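Local structure of nitroreductase family protein (Lactobacillus plantarum, 4QLX) at residues 41-46 with 60-65; 48-53 with 148-153; 55-60 with 141-146. The protein reduces the carbon-carbon double bond of enone fatty acids with its FMN cofactor, a step in the bacterial saturation of polyunsaturated fatty acids. All coordinates share one frame; numbering follows the deposited sequence.

Interaction 1: 41-46 with 60-65; sequences KMIAEA and FVVVDT
Ile43 and Phe60, with Val62 at the margin, make up this small apolar contact, in which helix 36-46 of the nitroreductase fold packs beside strand 58-63, an outer strand of the chain's antiparallel sheet. Ile43 buries the greatest area, and its two branches divide the work. CG2, the short branch, lies over one face of the Phe60 ring in a CH-pi contact: it stands 3.9 Å from the ring centroid, 18° off the normal, and is displaced toward the rim, so that its closest ring atom is Phe60 CD2 at 3.7 Å. CG2 is set anti to the backbone N of Ile43, while CG1 lies beside that N (chi1 -73°) and carries the longer branch outward to Val62.

Phe60 and Val62, alternate residues of the strand, both direct their side chains at the helix, whereas Val61 between them points away. The Phe60 and Ile43 side chains run past each other in opposite directions, and the ring also touches Val151 of helix 137-161 and Val91 and Ile93 of strand 89-96, which places it where helices and sheet meet. Behind Ile43, the helix is tied to the rest of the subunit by Glu45, whose carboxylate is hydrogen-bonded to His162 and Asn9. Two residues along from Phe60 the contact closes methyl to methyl, Ile43 CD1 lying 3.8 Å from Val62 CG2.

Interaction 2: 48-53 with 148-153; sequences TAPSAC and CSVVGM. With FMN (flavin mononucleotide), chain J; KTC (10-oxooctadecanoic acid), chain D.
The methyl group of Ala49 lies against the backbone of helix 137-161, with CB 3.9 Å from Val151 CA and close to the carbonyl of Val150. This joins the cofactor-binding loop after helix 36-46 to the long central helix of the nitroreductase fold. Val150 adds the largest share from the helix. Its CG2 sits between the backbone N and the carbonyl carbon (chi1 of CG1 -60°) and projects at the loop, reaching Ala49 CB at 4.2 Å and, more tightly, Pro50 O at 3.3 Å. That oxygen is buried by the valine methyl and has no hydrogen-bonding partner in the model.

Beyond Pro50 the chain moves off residues 148-153 and runs past the ligands. Pro50 CB packs on the ribityl chain of FMN, and Ser51 N makes a weak hydrogen bond to O3'. Further hydrogen bonds to FMN come from the second subunit, among them those of its Arg22, Ser24 and Arg26, so the cofactor lies at the dimer interface. Ala52 N is held by Asp147 of the helix, and the Ala52 methyl touches both the flavin and the fatty acid. Cys53 N then donates to the ketone oxygen O2 of 10-oxooctadecanoic acid at 2.7 Å, a bond that would probably polarise the carbonyl of the enone substrate. Two carbons from the ketone carbon C8, at the position that is the beta carbon of the enone, KTC C6 lies 3.0 Å from FMN N5, consistent with hydride transfer to this carbon, while Cys53 SG approaches KTC C7 to 3.4 Å.

Interaction 3: 55-60 with 141-146; sequences LQSWHF and KFDATI
Ser57 meets Asp143 and Ala144, and packing and water bridging share the contact between the turn that leads into strand 58-63 and helix 137-161 of the nitroreductase fold. The packing is light. Ala144 CB comes within 4.0 Å of the carbonyl oxygen Ser57 O, and the CB atoms of Ser57 and Ala144 lie 4.3 Å apart, where the CA atoms of the two segments come nearest each other.

The polar part runs through a water. Ser57 OG and Asp143 OD1 are 4.0 Å apart, too far for a direct bond, and one water spans them, 3.0 Å from Ser57 OG and donating to Asp143 OD1 at 2.6 Å. Asp143 extends with CG anti to its backbone N (chi1 176°), which carries the carboxylate from the flank of the helix toward the serine. Each group has a further partner: Ser57 OG bonds to Ser99 OG, and Asp143 OD2 to Tyr132 OH, a residue of the fatty-acid pocket. The backbone of the turn is tied to the same helix, Ser57 N being hydrogen-bonded to Asp147 OD2.

Around these groups, Ser57 and His59 pair through backbone bonds with Asp96 and Ala94 of strand 89-96, Trp58 and Phe60 pack on Val151 farther along helix 137-161, and Thr145 of that helix packs on Ile146 of the second subunit.

Overall arrangement
Interactions 2 and 3 share helix 137-161, and interactions 1 and 3 share strand 58-63. The first pair have centres about 8 Å apart: Ser51 OG lies 2.9 Å from Gln56 N, probably hydrogen-bonded, and Ala52 CB packs 3.4 Å from Asp143 OD2. Both border the ligands, interaction 2 touching FMN and the oxo fatty acid directly, while the Asp143 side chain of interaction 3 is about 4 Å from the fatty acid. Interaction 1 stands farther off, the side chain of Phe60 being about 13 Å from FMN. It meets interaction 2 at Val151, whose CG2 lies 3.8 Å from Phe60 CZ, and its Phe60 also ends segment 55-60 without taking part in interaction 3.

Interaction 1: 41-46 with 60-65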
loop_
_atom_site.group_PDB
_atom_site.type_symbol
_atom_site.label_atom_id
_atom_site.label_comp_id
_atom_site.label_asym_id
_atom_site.label_seq_id
_atom_site.Cartn_x
_atom_site.Cartn_y
_atom_site.Cartn_z
ATOM N N LYS A 41 -9.265 10.637 11.990
ATOM C CA LYS A 41 -10.042 10.487 10.771
ATOM C C LYS A 41 -9.203 9.902 9.622
ATOM O O LYS A 41 -9.650 8.991 8.926
ATOM C CB LYS A 41 -10.634 11.833 10.357
ATOM C CG LYS A 41 -11.995 11.721 9.707
ATOM C CD LYS A 41 -12.999 11.138 10.702
ATOM C CE LYS A 41 -14.150 10.440 9.996
ATOM N NZ LYS A 41 -14.941 9.590 10.945
ATOM N N MET A 42 -7.988 10.422 9.439
ATOM C CA MET A 42 -7.090 9.949 8.382
ATOM C C MET A 42 -6.651 8.510 8.609
ATOM O O MET A 42 -6.577 7.716 7.666
ATOM C CB MET A 42 -5.859 10.867 8.266
ATOM C CG MET A 42 -6.204 12.256 7.778
ATOM S SD MET A 42 -4.774 13.289 7.362
ATOM C CE MET A 42 -3.976 13.439 8.946
ATOM N N ILE A 43 -6.363 8.170 9.862
ATOM C CA ILE A 43 -6.006 6.803 10.214
ATOM C C ILE A 43 -7.176 5.834 9.954
ATOM O O ILE A 43 -6.982 4.757 9.395
ATOM C CB ILE A 43 -5.556 6.709 11.681
ATOM C CG1 ILE A 43 -4.168 7.346 11.834
ATOM C CG2 ILE A 43 -5.531 5.244 12.154
ATOM C CD1 ILE A 43 -3.756 7.610 13.277
ATOM N N ALA A 44 -8.388 6.216 10.342
ATOM C CA ALA A 44 -9.565 5.388 10.054
ATOM C C ALA A 44 -9.760 5.226 8.542
ATOM O O ALA A 44 -10.035 4.137 8.058
ATOM C CB ALA A 44 -10.817 5.993 10.699
ATOM N N GLU A 45 -9.582 6.304 7.788
ATOM C CA GLU A 45 -9.695 6.232 6.329
ATOM C C GLU A 45 -8.659 5.282 5.699
ATOM O O GLU A 45 -8.990 4.485 4.812
ATOM C CB GLU A 45 -9.579 7.632 5.736
ATOM C CG GLU A 45 -10.839 8.466 5.960
ATOM C CD GLU A 45 -10.651 9.956 5.699
ATOM O OE1 GLU A 45 -9.504 10.399 5.439
ATOM O OE2 GLU A 45 -11.659 10.693 5.765
ATOM N N ALA A 46 -7.420 5.342 6.169
ATOM C CA ALA A 46 -6.386 4.420 5.701
ATOM C C ALA A 46 -6.708 2.957 6.027
ATOM O O ALA A 46 -6.334 2.048 5.285
ATOM C CB ALA A 46 -5.038 4.795 6.298
ATOM N N PHE A 60 -1.095 1.606 15.400
ATOM C CA PHE A 60 -0.647 2.964 15.132
ATOM C C PHE A 60 -0.181 3.680 16.402
ATOM O O PHE A 60 -0.860 3.649 17.422
ATOM C CB PHE A 60 -1.776 3.745 14.469
ATOM C CG PHE A 60 -2.353 3.059 13.251
ATOM C CD1 PHE A 60 -1.697 3.121 12.032
ATOM C CD2 PHE A 60 -3.535 2.340 13.331
ATOM C CE1 PHE A 60 -2.212 2.494 10.914
ATOM C CE2 PHE A 60 -4.049 1.715 12.224
ATOM C CZ PHE A 60 -3.390 1.800 11.007
ATOM N N VAL A 61 0.982 4.324 16.354
ATOM C CA VAL A 61 1.389 5.156 17.477
ATOM C C VAL A 61 1.625 6.585 16.983
ATOM O O VAL A 61 2.500 6.819 16.157
ATOM C CB VAL A 61 2.652 4.622 18.164
ATOM C CG1 VAL A 61 3.058 5.545 19.320
ATOM C CG2 VAL A 61 2.437 3.209 18.654
ATOM N N VAL A 62 0.806 7.518 17.462
ATOM C CA VAL A 62 0.846 8.895 16.984
ATOM C C VAL A 62 1.797 9.715 17.840
ATOM O O VAL A 62 1.657 9.785 19.066
ATOM C CB VAL A 62 -0.536 9.553 16.991
ATOM C CG1 VAL A 62 -0.428 11.033 16.547
ATOM C CG2 VAL A 62 -1.507 8.789 16.096
ATOM N N VAL A 63 2.771 10.322 17.171
ATOM C CA VAL A 63 3.772 11.157 17.806
ATOM C C VAL A 63 3.553 12.582 17.317
ATOM O O VAL A 63 3.763 12.861 16.139
ATOM C CB VAL A 63 5.193 10.678 17.450
ATOM C CG1 VAL A 63 6.247 11.507 18.168
ATOM C CG2 VAL A 63 5.350 9.204 17.785
ATOM N N ASP A 64 3.092 13.481 18.184
ATOM C CA ASP A 64 2.802 14.840 17.715
ATOM C C ASP A 64 3.067 15.959 18.746
ATOM O O ASP A 64 2.536 17.064 18.615
ATOM C CB ASP A 64 1.351 14.921 17.242
ATOM C CG ASP A 64 0.369 14.892 18.392
ATOM O OD1 ASP A 64 0.751 14.425 19.491
ATOM O OD2 ASP A 64 -0.782 15.331 18.196
ATOM N N THR A 65 3.860 15.660 19.767
ATOM C CA THR A 65 4.252 16.667 20.747
ATOM C C THR A 65 5.771 16.721 20.825
ATOM O O THR A 65 6.449 15.734 20.505
ATOM C CB THR A 65 3.664 16.380 22.165
ATOM O OG1 THR A 65 4.424 15.352 22.808
ATOM C CG2 THR A 65 2.198 15.984 22.086
#

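Interaction 2: 48-53 with 148-153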
loop_
_atom_site.group_PDB
_atom_site.type_symbol
_atom_site.label_atom_id
_atom_site.label_comp_id
_atom_site.label_asym_id
_atom_site.label_seq_id
_atom_site.Cartn_x
_atom_site.Cartn_y
_atom_site.Cartn_z
ATOM N N THR A 48 -9.354 1.391 5.933
ATOM C CA THR A 48 -10.204 0.726 4.943
ATOM C C THR A 48 -9.372 -0.244 4.090
ATOM O O THR A 48 -9.924 -1.070 3.355
ATOM C CB THR A 48 -10.927 1.741 4.025
ATOM O OG1 THR A 48 -9.965 2.508 3.291
ATOM C CG2 THR A 48 -11.789 2.691 4.846
ATOM N N ALA A 49 -8.044 -0.160 4.205
ATOM C CA ALA A 49 -7.133 -1.079 3.506
ATOM C C ALA A 49 -7.477 -2.570 3.719
ATOM O O ALA A 49 -8.056 -2.935 4.745
ATOM C CB ALA A 49 -5.667 -0.803 3.955
ATOM N N PRO A 50 -7.113 -3.438 2.749
ATOM C CA PRO A 50 -7.265 -4.887 2.932
ATOM C C PRO A 50 -6.204 -5.403 3.893
ATOM O O PRO A 50 -5.246 -4.696 4.181
ATOM C CB PRO A 50 -7.028 -5.443 1.527
ATOM C CG PRO A 50 -6.008 -4.496 0.974
ATOM C CD PRO A 50 -6.466 -3.128 1.462
ATOM N N SER A 51 -6.379 -6.623 4.379
ATOM C CA SER A 51 -5.440 -7.240 5.305
ATOM C C SER A 51 -5.669 -8.740 5.197
ATOM O O SER A 51 -6.789 -9.172 4.885
ATOM C CB SER A 51 -5.648 -6.736 6.746
ATOM O OG SER A 51 -6.922 -7.135 7.238
ATOM N N ALA A 52 -4.626 -9.534 5.416
ATOM C CA ALA A 52 -4.785 -10.984 5.304
ATOM C C ALA A 52 -5.828 -11.471 6.299
ATOM O O ALA A 52 -5.763 -11.149 7.483
ATOM C CB ALA A 52 -3.449 -11.706 5.523
ATOM N N CYS A 53 -6.801 -12.228 5.794
ATOM C CA CYS A 53 -7.925 -12.740 6.587
ATOM C C CYS A 53 -8.657 -11.671 7.401
ATOM O O CYS A 53 -9.248 -11.970 8.446
ATOM C CB CYS A 53 -7.446 -13.854 7.516
ATOM S SG CYS A 53 -7.000 -15.372 6.628
ATOM N N CYS A 148 0.760 -3.884 7.388
ATOM C CA CYS A 148 1.210 -2.559 7.816
ATOM C C CYS A 148 1.656 -1.706 6.642
ATOM O O CYS A 148 1.572 -0.481 6.677
ATOM C CB CYS A 148 2.353 -2.683 8.811
ATOM S SG CYS A 148 1.820 -3.227 10.431
ATOM N N SER A 149 2.152 -2.368 5.607
ATOM C CA SER A 149 2.637 -1.661 4.428
ATOM C C SER A 149 1.469 -1.199 3.566
ATOM O O SER A 149 1.510 -0.110 3.007
ATOM C CB SER A 149 3.593 -2.559 3.623
ATOM O OG SER A 149 4.664 -3.019 4.440
ATOM N N VAL A 150 0.415 -2.010 3.445
ATOM C CA VAL A 150 -0.690 -1.560 2.601
ATOM C C VAL A 150 -1.493 -0.466 3.294
ATOM O O VAL A 150 -2.018 0.426 2.617
ATOM C CB VAL A 150 -1.646 -2.710 2.163
ATOM C CG1 VAL A 150 -0.879 -3.774 1.368
ATOM C CG2 VAL A 150 -2.389 -3.333 3.361
ATOM N N VAL A 151 -1.605 -0.512 4.624
ATOM C CA VAL A 151 -2.315 0.564 5.308
ATOM C C VAL A 151 -1.434 1.824 5.302
ATOM O O VAL A 151 -1.942 2.945 5.209
ATOM C CB VAL A 151 -2.752 0.169 6.765
ATOM C CG1 VAL A 151 -1.584 0.226 7.741
ATOM C CG2 VAL A 151 -3.861 1.092 7.258
ATOM N N GLY A 152 -0.115 1.646 5.359
ATOM C CA GLY A 152 0.802 2.783 5.280
ATOM C C GLY A 152 0.721 3.496 3.943
ATOM O O GLY A 152 0.708 4.734 3.857
ATOM N N MET A 153 0.679 2.701 2.882
ATOM C CA MET A 153 0.493 3.234 1.536
ATOM C C MET A 153 -0.824 4.004 1.438
ATOM O O MET A 153 -0.871 5.070 0.852
ATOM C CB MET A 153 0.527 2.103 0.494
ATOM C CG MET A 153 0.519 2.604 -0.982
ATOM S SD MET A 153 1.969 3.589 -1.442
ATOM C CE MET A 153 1.251 5.220 -1.656
HETATM N N1 FMN J . -8.354 -13.202 0.031
HETATM C C2 FMN J . -8.525 -14.500 -0.406
HETATM O O2 FMN J . -9.641 -14.883 -0.766
HETATM N N3 FMN J . -7.462 -15.379 -0.414
HETATM C C4 FMN J . -6.216 -14.969 0.006
HETATM O O4 FMN J . -5.257 -15.731 0.001
HETATM C C4A FMN J . -6.031 -13.666 0.425
HETATM N N5 FMN J . -4.779 -13.271 0.828
HETATM C C5A FMN J . -4.567 -11.974 1.235
HETATM C C6 FMN J . -3.280 -11.600 1.615
HETATM C C7 FMN J . -3.050 -10.296 2.019
HETATM C C7M FMN J . -1.678 -9.860 2.444
HETATM C C8 FMN J . -4.090 -9.379 2.030
HETATM C C8M FMN J . -3.803 -7.981 2.471
HETATM C C9 FMN J . -5.383 -9.755 1.649
HETATM C C9A FMN J . -5.626 -11.067 1.243
HETATM N N10 FMN J . -6.913 -11.485 0.868
HETATM C C10 FMN J . -7.101 -12.775 0.436
HETATM C "C1'" FMN J . -8.083 -10.538 0.860
HETATM C "C2'" FMN J . -8.602 -10.342 2.305
HETATM O "O2'" FMN J . -9.274 -11.515 2.785
HETATM C "C3'" FMN J . -9.475 -9.081 2.405
HETATM O "O3'" FMN J . -8.661 -7.931 2.139
HETATM C "C4'" FMN J . -10.112 -8.850 3.779
HETATM O "O4'" FMN J . -11.070 -9.831 4.076
HETATM C "C5'" FMN J . -10.787 -7.481 3.850
HETATM O "O5'" FMN J . -11.801 -7.427 2.872
HETATM P P FMN J . -11.796 -6.327 1.676
HETATM O O1P FMN J . -11.819 -4.930 2.250
HETATM O O2P FMN J . -10.550 -6.480 0.862
HETATM O O3P FMN J . -13.039 -6.604 0.837
HETATM O O1 KTC D . -16.805 -14.175 -0.621
HETATM C C17 KTC D . -17.179 -14.853 0.332
HETATM O O KTC D . -18.187 -15.716 0.177
HETATM C C16 KTC D . -16.493 -14.711 1.670
HETATM C C15 KTC D . -15.053 -14.311 1.405
HETATM C C14 KTC D . -14.113 -15.233 2.150
HETATM C C13 KTC D . -13.401 -14.436 3.225
HETATM C C12 KTC D . -11.930 -14.319 2.889
HETATM C C11 KTC D . -11.170 -15.509 3.434
HETATM C C10 KTC D . -9.797 -15.031 3.877
HETATM C C9 KTC D . -8.760 -15.351 2.813
HETATM C C8 KTC D . -7.486 -14.660 3.204
HETATM O O2 KTC D . -7.500 -13.455 3.440
HETATM C C7 KTC D . -6.218 -15.477 3.290
HETATM C C6 KTC D . -5.041 -14.559 3.553
HETATM C C5 KTC D . -3.728 -15.225 3.174
HETATM C C4 KTC D . -3.086 -15.859 4.397
HETATM C C3 KTC D . -1.774 -16.554 4.034
HETATM C C2 KTC D . -1.379 -17.534 5.136
HETATM C C1 KTC D . -1.588 -16.904 6.510
HETATM C C KTC D . -1.098 -17.787 7.639
#

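Interaction 3: 55-60 with 141-146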
loop_
_atom_site.group_PDB
_atom_site.type_symbol
_atom_site.label_atom_id
_atom_site.label_comp_id
_atom_site.label_asym_id
_atom_site.label_seq_id
_atom_site.Cartn_x
_atom_site.Cartn_y
_atom_site.Cartn_z
ATOM N N LEU A 55 -7.607 -9.619 9.356
ATOM C CA LEU A 55 -7.079 -9.541 10.720
ATOM C C LEU A 55 -6.552 -8.141 11.062
ATOM O O LEU A 55 -6.292 -7.844 12.233
ATOM C CB LEU A 55 -5.968 -10.577 10.916
ATOM C CG LEU A 55 -6.446 -12.036 10.836
ATOM C CD1 LEU A 55 -5.265 -12.979 11.008
ATOM C CD2 LEU A 55 -7.487 -12.290 11.903
ATOM N N GLN A 56 -6.396 -7.295 10.042
ATOM C CA GLN A 56 -6.082 -5.881 10.259
ATOM C C GLN A 56 -4.892 -5.729 11.210
ATOM O O GLN A 56 -4.984 -5.052 12.238
ATOM C CB GLN A 56 -7.315 -5.161 10.810
ATOM C CG GLN A 56 -8.496 -5.100 9.855
ATOM C CD GLN A 56 -9.807 -4.822 10.586
ATOM O OE1 GLN A 56 -10.027 -3.717 11.087
ATOM N NE2 GLN A 56 -10.679 -5.836 10.664
ATOM N N SER A 57 -3.793 -6.396 10.867
ATOM C CA SER A 57 -2.727 -6.684 11.818
ATOM C C SER A 57 -1.780 -5.494 12.000
ATOM O O SER A 57 -0.550 -5.651 12.038
ATOM C CB SER A 57 -1.947 -7.931 11.368
ATOM O OG SER A 57 -2.806 -9.081 11.251
ATOM N N TRP A 58 -2.368 -4.309 12.126
ATOM C CA TRP A 58 -1.590 -3.072 12.248
ATOM C C TRP A 58 -1.856 -2.391 13.579
ATOM O O TRP A 58 -2.904 -2.593 14.184
ATOM C CB TRP A 58 -1.914 -2.105 11.107
ATOM C CG TRP A 58 -3.382 -2.033 10.735
ATOM C CD1 TRP A 58 -4.404 -1.549 11.507
ATOM C CD2 TRP A 58 -3.975 -2.429 9.494
ATOM N NE1 TRP A 58 -5.588 -1.621 10.824
ATOM C CE2 TRP A 58 -5.354 -2.155 9.580
ATOM C CE3 TRP A 58 -3.472 -2.982 8.308
ATOM C CZ2 TRP A 58 -6.247 -2.428 8.539
ATOM C CZ3 TRP A 58 -4.357 -3.252 7.266
ATOM C CH2 TRP A 58 -5.732 -2.969 7.392
ATOM N N HIS A 59 -0.895 -1.595 14.031
ATOM C CA HIS A 59 -1.067 -0.800 15.237
ATOM C C HIS A 59 -0.399 0.545 15.026
ATOM O O HIS A 59 0.724 0.616 14.533
ATOM C CB HIS A 59 -0.474 -1.503 16.458
ATOM C CG HIS A 59 -0.800 -0.824 17.752
ATOM N ND1 HIS A 59 -1.941 -1.108 18.471
ATOM C CD2 HIS A 59 -0.158 0.156 18.433
ATOM C CE1 HIS A 59 -1.982 -0.344 19.551
ATOM N NE2 HIS A 59 -0.911 0.434 19.553
ATOM N N PHE A 60 -1.095 1.606 15.400
ATOM C CA PHE A 60 -0.647 2.964 15.132
ATOM C C PHE A 60 -0.181 3.680 16.402
ATOM O O PHE A 60 -0.860 3.649 17.422
ATOM C CB PHE A 60 -1.776 3.745 14.469
ATOM C CG PHE A 60 -2.353 3.059 13.251
ATOM C CD1 PHE A 60 -1.697 3.121 12.032
ATOM C CD2 PHE A 60 -3.535 2.340 13.331
ATOM C CE1 PHE A 60 -2.212 2.494 10.914
ATOM C CE2 PHE A 60 -4.049 1.715 12.224
ATOM C CZ PHE A 60 -3.390 1.800 11.007
ATOM N N LYS A 141 5.534 -12.311 11.387
ATOM C CA LYS A 141 6.105 -10.974 11.235
ATOM C C LYS A 141 5.965 -10.517 9.779
ATOM O O LYS A 141 5.619 -9.374 9.499
ATOM C CB LYS A 141 7.574 -10.970 11.680
ATOM C CG LYS A 141 8.342 -9.750 11.222
ATOM C CD LYS A 141 9.822 -9.818 11.577
ATOM C CE LYS A 141 10.599 -8.732 10.838
ATOM N NZ LYS A 141 12.019 -8.623 11.293
ATOM N N PHE A 142 6.217 -11.444 8.861
ATOM C CA PHE A 142 6.044 -11.233 7.427
ATOM C C PHE A 142 4.599 -10.866 7.091
ATOM O O PHE A 142 4.335 -9.885 6.382
ATOM C CB PHE A 142 6.485 -12.504 6.683
ATOM C CG PHE A 142 6.095 -12.546 5.228
ATOM C CD1 PHE A 142 6.865 -11.894 4.273
ATOM C CD2 PHE A 142 4.987 -13.271 4.812
ATOM C CE1 PHE A 142 6.519 -11.943 2.929
ATOM C CE2 PHE A 142 4.635 -13.322 3.472
ATOM C CZ PHE A 142 5.408 -12.657 2.528
ATOM N N ASP A 143 3.665 -11.658 7.615
ATOM C CA ASP A 143 2.236 -11.410 7.450
ATOM C C ASP A 143 1.853 -10.025 7.988
ATOM O O ASP A 143 1.172 -9.240 7.321
ATOM C CB ASP A 143 1.434 -12.507 8.166
ATOM C CG ASP A 143 -0.071 -12.278 8.125
ATOM O OD1 ASP A 143 -0.613 -11.560 9.005
ATOM O OD2 ASP A 143 -0.726 -12.860 7.226
ATOM N N ALA A 144 2.287 -9.724 9.203
ATOM C CA ALA A 144 1.912 -8.456 9.800
ATOM C C ALA A 144 2.575 -7.307 9.029
ATOM O O ALA A 144 1.979 -6.243 8.870
ATOM C CB ALA A 144 2.295 -8.426 11.277
ATOM N N THR A 145 3.790 -7.529 8.528
ATOM C CA THR A 145 4.508 -6.476 7.782
ATOM C C THR A 145 3.758 -6.093 6.499
ATOM O O THR A 145 3.639 -4.910 6.161
ATOM C CB THR A 145 5.968 -6.905 7.439
ATOM O OG1 THR A 145 6.737 -7.042 8.646
ATOM C CG2 THR A 145 6.646 -5.889 6.527
ATOM N N ILE A 146 3.218 -7.081 5.800
ATOM C CA ILE A 146 2.430 -6.782 4.609
ATOM C C ILE A 146 1.199 -5.918 4.920
ATOM O O ILE A 146 0.982 -4.916 4.256
ATOM C CB ILE A 146 1.965 -8.063 3.900
ATOM C CG1 ILE A 146 3.166 -8.884 3.438
ATOM C CG2 ILE A 146 1.091 -7.709 2.705
ATOM C CD1 ILE A 146 2.783 -10.234 2.812
HETATM O O HOH W 1 -2.933 -10.481 8.631
#